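Local coordinates for protein excinuclease ABC, subunit A. (Deinococcus radiodurans, PDB 2VF7) that binds DNA and hydrolyses ATP as a zinc-containing UvrA-family ABC ATPase, and probably takes part in recognising damaged DNA for excision repair, at residues A[140-145]-A[297-302]; A[216-219]-A[223-226]; A[229-234]-A[240-245]; A[482-487]-A[765-770]; A[771-776]-A[793-798]. The protein carries 1 engineered substitution. All coordinates share one frame; numbering follows the deposited sequence.

Interaction 1: A[140-145]-A[297-302]; sequences EGFSPN and QEALNV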
# COMPACT_ATOMS: atom_id res chain seq x y z
N GLU A 140 6.58 -24.79 4.77
CA GLU A 140 7.19 -23.58 5.30
C GLU A 140 8.68 -23.80 5.59
O GLU A 140 9.46 -22.85 5.62
CB GLU A 140 6.49 -23.14 6.60
CG GLU A 140 4.96 -23.37 6.65
CD GLU A 140 4.13 -22.14 6.30
OE1 GLU A 140 2.89 -22.23 6.38
OE2 GLU A 140 4.71 -21.09 5.94
N GLY A 141 9.06 -25.06 5.81
CA GLY A 141 10.43 -25.44 6.18
C GLY A 141 11.29 -25.98 5.06
O GLY A 141 12.31 -26.62 5.31
N PHE A 142 10.88 -25.73 3.82
CA PHE A 142 11.68 -26.00 2.63
C PHE A 142 12.11 -24.67 1.97
O PHE A 142 12.51 -24.64 0.81
CB PHE A 142 10.90 -26.87 1.64
CG PHE A 142 10.84 -28.32 2.02
CD1 PHE A 142 9.82 -28.80 2.84
CD2 PHE A 142 11.80 -29.21 1.55
CE1 PHE A 142 9.77 -30.14 3.19
CE2 PHE A 142 11.76 -30.56 1.90
CZ PHE A 142 10.74 -31.02 2.72
N SER A 143 12.01 -23.58 2.74
CA SER A 143 12.36 -22.24 2.28
C SER A 143 13.43 -21.63 3.19
O SER A 143 13.30 -21.68 4.41
CB SER A 143 11.12 -21.35 2.25
OG SER A 143 11.42 -20.07 1.71
N PRO A 144 14.49 -21.06 2.60
CA PRO A 144 15.55 -20.39 3.36
C PRO A 144 15.14 -19.07 4.04
O PRO A 144 15.92 -18.52 4.81
CB PRO A 144 16.63 -20.12 2.30
CG PRO A 144 16.25 -20.99 1.12
CD PRO A 144 14.77 -21.04 1.15
N ASN A 145 13.95 -18.58 3.74
CA ASN A 145 13.49 -17.28 4.25
C ASN A 145 12.67 -17.37 5.55
O ASN A 145 12.37 -16.34 6.19
CB ASN A 145 12.69 -16.53 3.17
CG ASN A 145 13.35 -16.60 1.80
OD1 ASN A 145 14.47 -16.13 1.61
ND2 ASN A 145 12.65 -17.19 0.84
N GLN A 297 19.50 -29.49 7.64
CA GLN A 297 19.99 -30.70 6.97
C GLN A 297 18.94 -31.81 7.03
O GLN A 297 19.15 -32.90 6.49
CB GLN A 297 21.32 -31.16 7.57
CG GLN A 297 22.19 -32.00 6.63
CD GLN A 297 23.67 -31.94 6.99
OE1 GLN A 297 24.22 -30.86 7.26
NE2 GLN A 297 24.33 -33.10 6.99
N GLU A 298 17.82 -31.51 7.67
CA GLU A 298 16.69 -32.44 7.78
C GLU A 298 15.70 -32.26 6.62
O GLU A 298 15.11 -33.24 6.15
CB GLU A 298 16.02 -32.34 9.16
CG GLU A 298 15.76 -30.93 9.69
CD GLU A 298 14.28 -30.64 9.91
OE1 GLU A 298 13.46 -31.59 9.83
OE2 GLU A 298 13.94 -29.47 10.17
N ALA A 299 15.53 -31.03 6.17
CA ALA A 299 14.79 -30.74 4.94
C ALA A 299 15.59 -31.18 3.71
O ALA A 299 15.02 -31.42 2.64
CB ALA A 299 14.46 -29.25 4.86
N LEU A 300 16.91 -31.31 3.88
CA LEU A 300 17.83 -31.67 2.80
C LEU A 300 17.92 -33.18 2.62
O LEU A 300 18.39 -33.67 1.59
CB LEU A 300 19.21 -31.08 3.10
CG LEU A 300 20.26 -30.84 2.00
CD1 LEU A 300 21.20 -29.73 2.43
CD2 LEU A 300 21.06 -32.11 1.67
N ASN A 301 17.47 -33.93 3.63
CA ASN A 301 17.40 -35.40 3.54
C ASN A 301 16.24 -35.89 2.68
O ASN A 301 16.32 -36.96 2.06
CB ASN A 301 17.33 -36.02 4.93
CG ASN A 301 18.57 -35.75 5.76
OD1 ASN A 301 19.67 -35.60 5.23
ND2 ASN A 301 18.39 -35.69 7.07
N VAL A 302 15.16 -35.10 2.65
CA VAL A 302 13.96 -35.39 1.85
C VAL A 302 14.25 -35.19 0.37
O VAL A 302 14.52 -34.07 -0.07
CB VAL A 302 12.76 -34.51 2.28
CG1 VAL A 302 11.47 -34.99 1.61
CG2 VAL A 302 12.61 -34.50 3.81
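Ala299 and Val302 receive the ring of Phe142 where two loops, far apart in the chain, run together in the neighbourhood of a four-cysteine zinc site. Residues 298-301 have helical backbone angles without the regular bonds, and this single turn spaces the two apolar residues that do the touching. At its start, the backbone O of Glu298 is hydrogen-bonded to Gln134. Ala299 comes next, its CA 6.1 Å from that of Phe142. Across the contact its methyl meets two groups: CB is 3.4 Å from Gly141 O, and it also stands over one face of the Phe142 ring, 4.1 Å above the plane and displaced toward the rim. The side chain of Ala299 is about 9 Å from that of Cys151 and about 12 Å from the bound zinc ion. Phe142 has CG anti to its own carbonyl carbon (chi1 -77°), which carries the ring across to the other loop, while Val137 of a loop and Arg121 of helix 116-127 touch it as well. Ala299 O lies 3.5 Å from Phe142 CE2. At the end of the turn Val302 crosses the ring at about a right angle and meets its edge, with Val302 CB 4.1 Å from Phe142 CZ.

Interaction 2: A[216-219]-A[223-226]; sequences RHWI and DEQP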
# COMPACT_ATOMS: atom_id res chain seq x y z
N ARG A 216 42.12 -2.96 22.65
CA ARG A 216 41.94 -3.20 21.22
C ARG A 216 40.83 -4.22 20.96
O ARG A 216 39.97 -4.00 20.11
CB ARG A 216 43.24 -3.55 20.50
CG ARG A 216 44.32 -2.47 20.74
CD ARG A 216 45.61 -2.67 19.94
NE ARG A 216 45.80 -4.07 19.63
CZ ARG A 216 46.63 -4.87 20.26
NH1 ARG A 216 47.38 -4.42 21.25
NH2 ARG A 216 46.70 -6.13 19.90
N HIS A 217 40.81 -5.29 21.74
CA HIS A 217 39.75 -6.28 21.67
C HIS A 217 38.36 -5.68 21.93
O HIS A 217 37.43 -5.88 21.14
CB HIS A 217 40.02 -7.42 22.64
CG HIS A 217 39.25 -8.67 22.32
ND1 HIS A 217 38.14 -9.06 23.03
CD2 HIS A 217 39.44 -9.60 21.36
CE1 HIS A 217 37.67 -10.18 22.52
NE2 HIS A 217 38.44 -10.53 21.51
N TRP A 218 38.22 -4.95 23.04
CA TRP A 218 36.95 -4.30 23.42
C TRP A 218 36.37 -3.42 22.32
O TRP A 218 35.24 -3.61 21.88
CB TRP A 218 37.16 -3.47 24.68
CG TRP A 218 35.90 -3.04 25.33
CD1 TRP A 218 35.17 -3.75 26.23
CD2 TRP A 218 35.23 -1.79 25.16
NE1 TRP A 218 34.07 -3.03 26.62
CE2 TRP A 218 34.08 -1.82 25.98
CE3 TRP A 218 35.48 -0.64 24.39
CZ2 TRP A 218 33.17 -0.76 26.05
CZ3 TRP A 218 34.58 0.42 24.46
CH2 TRP A 218 33.44 0.35 25.29
N ILE A 219 37.17 -2.46 21.86
CA ILE A 219 36.79 -1.54 20.79
C ILE A 219 36.22 -2.27 19.57
O ILE A 219 35.19 -1.87 19.01
CB ILE A 219 38.01 -0.65 20.40
CG1 ILE A 219 38.38 0.24 21.59
CG2 ILE A 219 37.73 0.17 19.14
CD1 ILE A 219 39.62 1.05 21.41
N ASP A 223 30.07 -6.44 22.87
CA ASP A 223 28.62 -6.32 22.63
C ASP A 223 28.03 -5.17 23.44
O ASP A 223 26.86 -4.78 23.28
CB ASP A 223 27.90 -7.59 23.07
CG ASP A 223 28.05 -8.74 22.08
OD1 ASP A 223 28.18 -9.89 22.54
OD2 ASP A 223 28.03 -8.50 20.85
N GLU A 224 28.85 -4.67 24.36
CA GLU A 224 28.53 -3.57 25.22
C GLU A 224 28.27 -2.31 24.41
O GLU A 224 28.95 -2.04 23.41
CB GLU A 224 29.67 -3.33 26.21
CG GLU A 224 29.74 -4.34 27.38
CD GLU A 224 30.89 -4.06 28.35
OE1 GLU A 224 31.45 -2.94 28.35
OE2 GLU A 224 31.23 -4.97 29.13
N GLN A 225 27.27 -1.56 24.86
CA GLN A 225 26.88 -0.31 24.22
C GLN A 225 26.61 0.78 25.26
O GLN A 225 25.47 1.25 25.34
CB GLN A 225 25.60 -0.51 23.41
CG GLN A 225 25.63 -1.63 22.43
CD GLN A 225 24.59 -1.46 21.36
OE1 GLN A 225 23.55 -2.12 21.39
NE2 GLN A 225 24.85 -0.55 20.41
N PRO A 226 27.64 1.20 26.02
CA PRO A 226 27.45 2.24 27.04
C PRO A 226 27.00 3.58 26.45
O PRO A 226 27.32 3.89 25.29
CB PRO A 226 28.84 2.35 27.68
CG PRO A 226 29.76 1.92 26.64
CD PRO A 226 29.05 0.78 25.97
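Trp218 supplies the whole of one side of this contact, meeting Glu224 and Pro226 with the rim of its indole. The closely fitted part is polar: Trp218 NE1 donates to Glu224 OE1 across 3.1 Å, with an N-H...O angle of 149°. The acceptor lies almost exactly in the indole plane, the plane in which the ring N-H points. Seen from the carboxylate, however, the donor arrives from above, 69° out of the plane, because the two flat groups are steeply turned against each other. The indole reaches this position with CG opposite the backbone N (chi1 -167°), and the extended chain of Glu224 crosses it at about a right angle. The looser part is apolar. Trp218 CH2 and Pro226 CG are 4.2 Å apart, again at the ring edge, and Glu224 itself is exposed, so the bond sits at the solvent boundary. Replacing Trp218 by a leucine would probably leave the Glu224 carboxylate without its N-H donor and open a gap beside Pro226. The indole also stacks on the ring of Phe255, which in turn touches Pro226. The contact thus folds the chain leaving helix 213-221 back against that helix's side, just before strand 227-230 pairs with strand 251-254 in the UvrA DNA-binding domain.

Interaction 3: A[229-234]-A[240-245]; sequences PVYPGL and QRALKK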
# COMPACT_ATOMS: atom_id res chain seq x y z
N PRO A 229 28.11 11.00 28.09
CA PRO A 229 28.04 12.40 27.67
C PRO A 229 29.10 12.73 26.65
O PRO A 229 30.26 12.37 26.84
CB PRO A 229 28.35 13.16 28.96
CG PRO A 229 29.13 12.17 29.81
CD PRO A 229 28.47 10.88 29.51
N VAL A 230 28.73 13.39 25.55
CA VAL A 230 29.80 13.73 24.60
C VAL A 230 30.03 15.21 24.34
O VAL A 230 29.11 16.00 24.38
CB VAL A 230 30.03 12.70 23.39
CG1 VAL A 230 28.87 11.72 23.20
CG2 VAL A 230 30.42 13.41 22.05
N TYR A 231 31.30 15.57 24.17
CA TYR A 231 31.74 16.96 24.06
C TYR A 231 32.59 17.12 22.80
O TYR A 231 33.82 16.95 22.85
CB TYR A 231 32.58 17.36 25.29
CG TYR A 231 31.93 17.13 26.64
CD1 TYR A 231 31.17 18.13 27.24
CD2 TYR A 231 32.11 15.93 27.33
CE1 TYR A 231 30.57 17.93 28.49
CE2 TYR A 231 31.50 15.73 28.58
CZ TYR A 231 30.74 16.74 29.15
OH TYR A 231 30.16 16.60 30.39
N PRO A 232 31.93 17.42 21.66
CA PRO A 232 32.57 17.71 20.38
C PRO A 232 33.53 18.93 20.41
O PRO A 232 33.24 19.95 21.03
CB PRO A 232 31.38 18.00 19.46
CG PRO A 232 30.22 17.29 20.09
CD PRO A 232 30.45 17.47 21.55
N GLY A 233 34.67 18.80 19.71
CA GLY A 233 35.59 19.93 19.52
C GLY A 233 36.45 20.22 20.73
O GLY A 233 37.29 21.11 20.69
N LEU A 234 36.25 19.47 21.81
CA LEU A 234 37.16 19.54 22.95
C LEU A 234 38.34 18.59 22.77
O LEU A 234 38.23 17.51 22.18
CB LEU A 234 36.47 19.27 24.29
CG LEU A 234 35.31 20.16 24.80
CD1 LEU A 234 35.00 19.83 26.27
CD2 LEU A 234 35.64 21.62 24.66
N GLN A 240 38.23 15.96 30.02
CA GLN A 240 38.30 15.42 31.37
C GLN A 240 37.98 16.46 32.43
O GLN A 240 37.54 16.11 33.53
CB GLN A 240 39.67 14.79 31.66
CG GLN A 240 39.99 13.57 30.81
CD GLN A 240 38.98 12.44 30.97
OE1 GLN A 240 38.36 12.28 32.03
NE2 GLN A 240 38.80 11.66 29.92
N ARG A 241 38.24 17.73 32.10
CA ARG A 241 37.93 18.85 33.00
C ARG A 241 36.47 19.22 32.90
O ARG A 241 35.88 19.67 33.87
CB ARG A 241 38.83 20.07 32.70
CG ARG A 241 40.33 19.69 32.64
CD ARG A 241 41.28 20.90 32.63
NE ARG A 241 41.80 21.25 31.30
CZ ARG A 241 41.31 22.22 30.54
NH1 ARG A 241 40.28 22.97 30.95
NH2 ARG A 241 41.85 22.46 29.35
N ALA A 242 35.89 19.05 31.72
CA ALA A 242 34.46 19.17 31.51
C ALA A 242 33.73 18.16 32.40
O ALA A 242 32.86 18.53 33.17
CB ALA A 242 34.12 18.95 30.04
N LEU A 243 34.14 16.88 32.32
CA LEU A 243 33.54 15.83 33.16
C LEU A 243 33.68 16.13 34.64
O LEU A 243 32.73 15.95 35.41
CB LEU A 243 34.12 14.45 32.84
CG LEU A 243 33.85 13.90 31.44
CD1 LEU A 243 34.78 12.77 31.15
CD2 LEU A 243 32.39 13.50 31.24
N LYS A 244 34.85 16.60 35.04
CA LYS A 244 35.13 16.87 36.45
C LYS A 244 34.35 18.05 37.02
O LYS A 244 34.05 18.07 38.21
CB LYS A 244 36.62 17.07 36.67
CG LYS A 244 37.13 16.43 37.92
CD LYS A 244 38.54 15.88 37.72
CE LYS A 244 39.31 15.85 39.05
NZ LYS A 244 39.31 17.20 39.74
N LYS A 245 34.03 19.02 36.16
CA LYS A 245 33.35 20.24 36.60
C LYS A 245 31.84 20.23 36.30
O LYS A 245 31.14 21.19 36.58
CB LYS A 245 34.03 21.49 36.01
CG LYS A 245 33.60 21.85 34.58
CD LYS A 245 33.43 23.38 34.46
CE LYS A 245 32.52 23.80 33.29
NZ LYS A 245 33.18 23.55 31.96
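Tyr231 and Ala242 face each other with CA atoms 8.2 Å apart, where strand 227-230 gives way to a type II turn from Tyr231 to Leu234, with Gly233 at a positive phi of 78°, and the chain returns as helix 236-245. Two neighbouring side chains of that helix meet the Tyr231 ring, one on a face and one at the edge. Ala242 CB sits over the centre of one face, 4.0 Å from the ring centroid and 12° off the normal, a well-formed CH-pi contact. Leu243 comes to the edge instead: its CD2 is 3.6 Å from Tyr231 CE2. The same methyl also touches the strand, 3.8 Å from Pro229 CG, so one branch of Leu243 fills the notch between proline and tyrosine. From the far end of the turn, Leu234 CD1 approaches Ala242 CB at 4.0 Å, giving the alanine methyl a second apolar neighbour. Tyr231 places its ring here with CG anti to the carbonyl carbon (chi1 -54°), and its hydroxyl is hydrogen-bonded to Met247 O just past the helix, which ties down the far end of the ring. No hydrogen bond joins the two segments directly. Helix 236-245 is thus inserted, by way of a type II beta turn, in the connection between antiparallel strands 227-230 and 251-254 of the UvrA DNA-binding domain, packed against the first strand and its turn.

Interaction 4: A[482-487]-A[765-770]; sequences GQYLFA and HPADVE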
# COMPACT_ATOMS: atom_id res chain seq x y z
N GLY A 482 2.18 1.72 -42.24
CA GLY A 482 1.45 1.29 -43.43
C GLY A 482 2.32 1.09 -44.65
O GLY A 482 1.96 0.34 -45.55
N GLN A 483 3.47 1.76 -44.69
CA GLN A 483 4.38 1.68 -45.83
C GLN A 483 5.22 0.41 -45.80
O GLN A 483 5.39 -0.26 -46.82
CB GLN A 483 5.31 2.89 -45.89
CG GLN A 483 4.62 4.17 -46.36
CD GLN A 483 5.42 5.41 -46.03
OE1 GLN A 483 6.64 5.35 -45.85
NE2 GLN A 483 4.74 6.54 -45.92
N TYR A 484 5.75 0.09 -44.62
CA TYR A 484 6.47 -1.16 -44.43
C TYR A 484 5.53 -2.35 -44.53
O TYR A 484 5.86 -3.37 -45.11
CB TYR A 484 7.24 -1.14 -43.10
CG TYR A 484 8.50 -0.32 -43.24
CD1 TYR A 484 8.48 1.06 -43.06
CD2 TYR A 484 9.71 -0.92 -43.62
CE1 TYR A 484 9.62 1.82 -43.23
CE2 TYR A 484 10.86 -0.16 -43.79
CZ TYR A 484 10.80 1.21 -43.60
OH TYR A 484 11.93 1.98 -43.77
N LEU A 485 4.32 -2.17 -44.02
CA LEU A 485 3.33 -3.23 -43.92
C LEU A 485 2.69 -3.55 -45.27
O LEU A 485 2.45 -4.73 -45.58
CB LEU A 485 2.28 -2.84 -42.87
CG LEU A 485 1.54 -3.87 -42.00
CD1 LEU A 485 2.48 -4.59 -41.05
CD2 LEU A 485 0.44 -3.16 -41.23
N PHE A 486 2.43 -2.53 -46.09
CA PHE A 486 1.68 -2.70 -47.34
C PHE A 486 2.33 -2.16 -48.62
O PHE A 486 1.93 -2.56 -49.72
CB PHE A 486 0.26 -2.11 -47.22
CG PHE A 486 -0.56 -2.66 -46.09
CD1 PHE A 486 -0.83 -4.02 -45.99
CD2 PHE A 486 -1.08 -1.80 -45.12
CE1 PHE A 486 -1.58 -4.53 -44.93
CE2 PHE A 486 -1.84 -2.29 -44.07
CZ PHE A 486 -2.09 -3.66 -43.98
N ALA A 487 3.29 -1.25 -48.50
CA ALA A 487 3.84 -0.58 -49.69
C ALA A 487 5.26 -1.00 -50.06
O ALA A 487 5.80 -0.52 -51.06
CB ALA A 487 3.75 0.93 -49.56
N HIS A 765 11.47 1.57 -34.65
CA HIS A 765 10.55 1.29 -35.74
C HIS A 765 11.33 0.80 -36.98
O HIS A 765 12.50 1.16 -37.16
CB HIS A 765 9.74 2.56 -36.01
CG HIS A 765 8.60 2.37 -36.96
ND1 HIS A 765 8.72 2.59 -38.31
CD2 HIS A 765 7.33 1.97 -36.75
CE1 HIS A 765 7.56 2.34 -38.90
NE2 HIS A 765 6.71 1.96 -37.97
N PRO A 766 10.72 -0.07 -37.82
CA PRO A 766 11.40 -0.42 -39.08
C PRO A 766 11.99 0.79 -39.83
O PRO A 766 13.02 0.65 -40.47
CB PRO A 766 10.30 -1.10 -39.89
CG PRO A 766 9.46 -1.74 -38.86
CD PRO A 766 9.46 -0.83 -37.67
N ALA A 767 11.33 1.95 -39.76
CA ALA A 767 11.79 3.16 -40.42
C ALA A 767 12.99 3.79 -39.71
O ALA A 767 13.84 4.41 -40.35
CB ALA A 767 10.67 4.18 -40.55
N ASP A 768 13.05 3.63 -38.39
CA ASP A 768 14.14 4.17 -37.59
C ASP A 768 15.44 3.42 -37.88
O ASP A 768 16.50 4.02 -37.92
CB ASP A 768 13.86 4.07 -36.08
CG ASP A 768 12.75 5.02 -35.58
OD1 ASP A 768 12.58 6.16 -36.09
OD2 ASP A 768 12.06 4.63 -34.62
N VAL A 769 15.35 2.11 -38.05
CA VAL A 769 16.56 1.29 -38.13
C VAL A 769 17.39 1.62 -39.37
O VAL A 769 18.61 1.57 -39.32
CB VAL A 769 16.31 -0.25 -37.91
CG1 VAL A 769 14.86 -0.57 -37.67
CG2 VAL A 769 16.90 -1.11 -39.04
N GLU A 770 16.71 2.01 -40.45
CA GLU A 770 17.37 2.53 -41.63
C GLU A 770 18.35 3.67 -41.30
O GLU A 770 19.50 3.65 -41.75
CB GLU A 770 16.33 2.98 -42.67
CG GLU A 770 15.28 1.91 -43.03
CD GLU A 770 14.62 2.11 -44.41
OE1 GLU A 770 13.95 1.17 -44.88
OE2 GLU A 770 14.77 3.21 -45.02
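Tyr484 reaches from helix 482-487 across the first turn of helix 766-770, meeting Pro766, Ala767 and Glu770. From CB, the side chain leaves with CG anti to the carbonyl carbon (chi1 -78°) and heads straight for the other helix. CG and CD2 slide over the proline, Tyr484 CD2 lying 3.8 Å from Pro766 CB. That carbon stands over the ring face, 16° off the normal, in a CH-pi contact. On the other side of the ring axis CD1 comes near the His765 imidazole, and further out Tyr484 CE1 is 3.7 Å from Ala767 CB. At the tip, OH points at the Glu770 carboxylate, whose plane is steeply turned from the ring. OE1 lies in the ring plane and accepts the hydroxyl hydrogen bond, but the modelled separation is too short for its exact geometry to be trusted. Arg489 also bonds the hydroxyl. A phenylalanine in place of Tyr484 would probably cost Arg489 its hydrogen bond to the hydroxyl and leave the Glu770 carboxylate facing a bare ring edge. The helix that receives the ring begins with a capping box: Ala767 N donates to His765 ND1 (3.1 Å), and His765 N to Asp768 OD2 (3.1 Å). In sequence this is the D-loop region of an ABC ATPase, and His765 lies near the P-loop of the first ADP site. The short helices cross at 104°; helix 480-487 also touches Leu441 of helix 441-444 through Tyr484 and Leu485, and helix 766-781 follows strand 753-758 of the second ATPase sheet.

Interaction 5: A[771-776]-A[793-798]; sequences RLQRQL and MQVVAA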
# COMPACT_ATOMS: atom_id res chain seq x y z
N ARG A 771 17.90 4.64 -40.52
CA ARG A 771 18.74 5.75 -40.05
C ARG A 771 19.87 5.29 -39.11
O ARG A 771 20.96 5.86 -39.12
CB ARG A 771 17.88 6.83 -39.36
CG ARG A 771 18.62 8.14 -38.99
CD ARG A 771 17.92 8.93 -37.85
NE ARG A 771 17.34 10.21 -38.27
CZ ARG A 771 18.05 11.32 -38.52
NH1 ARG A 771 19.38 11.32 -38.42
NH2 ARG A 771 17.44 12.45 -38.89
N LEU A 772 19.61 4.26 -38.30
CA LEU A 772 20.63 3.73 -37.39
C LEU A 772 21.74 2.98 -38.16
O LEU A 772 22.93 3.14 -37.87
CB LEU A 772 19.98 2.80 -36.34
CG LEU A 772 20.71 2.35 -35.06
CD1 LEU A 772 21.69 1.22 -35.31
CD2 LEU A 772 21.39 3.52 -34.33
N GLN A 773 21.32 2.17 -39.13
CA GLN A 773 22.21 1.35 -39.95
C GLN A 773 23.24 2.16 -40.77
O GLN A 773 24.37 1.70 -40.97
CB GLN A 773 21.38 0.43 -40.86
CG GLN A 773 22.15 -0.71 -41.50
CD GLN A 773 22.18 -1.99 -40.66
OE1 GLN A 773 23.25 -2.43 -40.23
NE2 GLN A 773 21.02 -2.60 -40.47
N ARG A 774 22.86 3.35 -41.23
CA ARG A 774 23.78 4.24 -41.93
C ARG A 774 24.93 4.70 -41.04
O ARG A 774 26.04 4.95 -41.52
CB ARG A 774 23.06 5.49 -42.45
CG ARG A 774 21.94 5.21 -43.43
CD ARG A 774 21.59 6.46 -44.23
NE ARG A 774 20.73 7.41 -43.52
CZ ARG A 774 19.40 7.37 -43.53
NH1 ARG A 774 18.75 6.42 -44.21
NH2 ARG A 774 18.70 8.28 -42.84
N GLN A 775 24.66 4.84 -39.75
CA GLN A 775 25.70 5.27 -38.82
C GLN A 775 26.64 4.11 -38.50
O GLN A 775 27.84 4.32 -38.30
CB GLN A 775 25.10 5.90 -37.54
CG GLN A 775 23.81 6.74 -37.70
CD GLN A 775 23.90 7.86 -38.74
OE1 GLN A 775 24.91 8.57 -38.85
NE2 GLN A 775 22.81 8.04 -39.49
N LEU A 776 26.10 2.90 -38.45
CA LEU A 776 26.91 1.70 -38.27
C LEU A 776 27.81 1.46 -39.47
O LEU A 776 28.93 1.00 -39.31
CB LEU A 776 26.05 0.45 -37.98
CG LEU A 776 25.26 0.39 -36.66
CD1 LEU A 776 24.57 -0.94 -36.47
CD2 LEU A 776 26.12 0.71 -35.44
N MET A 793 15.73 -9.74 -38.91
CA MET A 793 16.31 -10.09 -40.18
C MET A 793 16.52 -8.89 -41.08
O MET A 793 17.31 -8.96 -42.01
CB MET A 793 15.45 -11.16 -40.86
CG MET A 793 15.32 -12.46 -40.05
SD MET A 793 16.89 -13.21 -39.53
CE MET A 793 16.52 -13.79 -37.87
N GLN A 794 15.83 -7.79 -40.78
CA GLN A 794 16.03 -6.50 -41.48
C GLN A 794 17.48 -6.06 -41.36
O GLN A 794 18.10 -5.66 -42.34
CB GLN A 794 15.09 -5.41 -40.90
CG GLN A 794 15.14 -4.04 -41.63
CD GLN A 794 14.42 -2.91 -40.86
OE1 GLN A 794 14.19 -3.01 -39.64
NE2 GLN A 794 14.09 -1.82 -41.56
N VAL A 795 18.01 -6.16 -40.15
CA VAL A 795 19.36 -5.75 -39.82
C VAL A 795 20.40 -6.80 -40.20
O VAL A 795 21.50 -6.47 -40.65
CB VAL A 795 19.48 -5.43 -38.31
CG1 VAL A 795 20.95 -5.33 -37.89
CG2 VAL A 795 18.75 -4.15 -37.99
N VAL A 796 20.04 -8.06 -40.02
CA VAL A 796 20.90 -9.20 -40.37
C VAL A 796 21.13 -9.29 -41.88
O VAL A 796 22.16 -9.76 -42.34
CB VAL A 796 20.32 -10.51 -39.78
CG1 VAL A 796 21.15 -11.75 -40.17
CG2 VAL A 796 20.25 -10.40 -38.27
N ALA A 797 20.16 -8.81 -42.65
CA ALA A 797 20.21 -8.79 -44.10
C ALA A 797 21.17 -7.74 -44.67
O ALA A 797 21.54 -7.81 -45.84
CB ALA A 797 18.80 -8.60 -44.65
N ALA A 798 21.57 -6.76 -43.87
CA ALA A 798 22.54 -5.75 -44.31
C ALA A 798 23.90 -5.85 -43.60
O ALA A 798 24.72 -4.94 -43.70
CB ALA A 798 21.96 -4.36 -44.20
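The carboxamide of Gln773 meets Val795 beyond its nitrogen and close to the amide plane, NE2 lying 3.6 Å from Val795 CA, while the methyl of Ala798 stands over one face, with Ala798 CB almost directly above Gln773 NE2 at 4.2 Å. Val795 CG2 is 3.7 Å from Gln773 NE2. Two more flat groups line the same helix without crossing over. The guanidinium of Arg774 has Arg771 CA over one face, 3.7 Å above its plane and toward the rim, while the amide of Gln775 holds Arg771 O in its plane, Gln775 NE2 donating across 2.9 Å at 160°. Gln773 arrives at Val795 because CG is set opposite the backbone N (chi1 -165°) and the chain then bends sharply at chi2 (89°), turning the amide toward the short helix. The fold here is the alpha/beta core of an ABC ATPase: helix 766-781 leads into strand 785-789 of the mixed sheet, and helix 793-796 follows before strand 801-805, so the contact joins the helices before and after one sheet strand. It is made by van der Waals contact, with no hydrogen bond between the segments. Gln773 also touches Met525 on strand 525-529, while Val796, turned away from Gln773, packs on Ser527 and Thr529 of that strand.

The five contacts fall into separate regions. Interactions 2 and 3 adjoin in sequence within the DNA-binding domain, centres about 21 Å apart, and both are nested inside the loop closed by interaction 1 near the first zinc site; interaction 1 lies about 37 Å from interaction 2 and about 55 Å from interaction 3, centre to centre. Interactions 4 and 5 share helix 766-781, centres about 13 Å apart. They touch through a probable hydrogen bond from Gln794 NE2 to Pro766 O (2.9 Å) and through Val769 CG2 against Val795 CG2 (3.7 Å). Interaction 4 is close to an ADP, the His765 side chain being about 8 Å away; interaction 3 is about 77 Å from interaction 4, centre to centre.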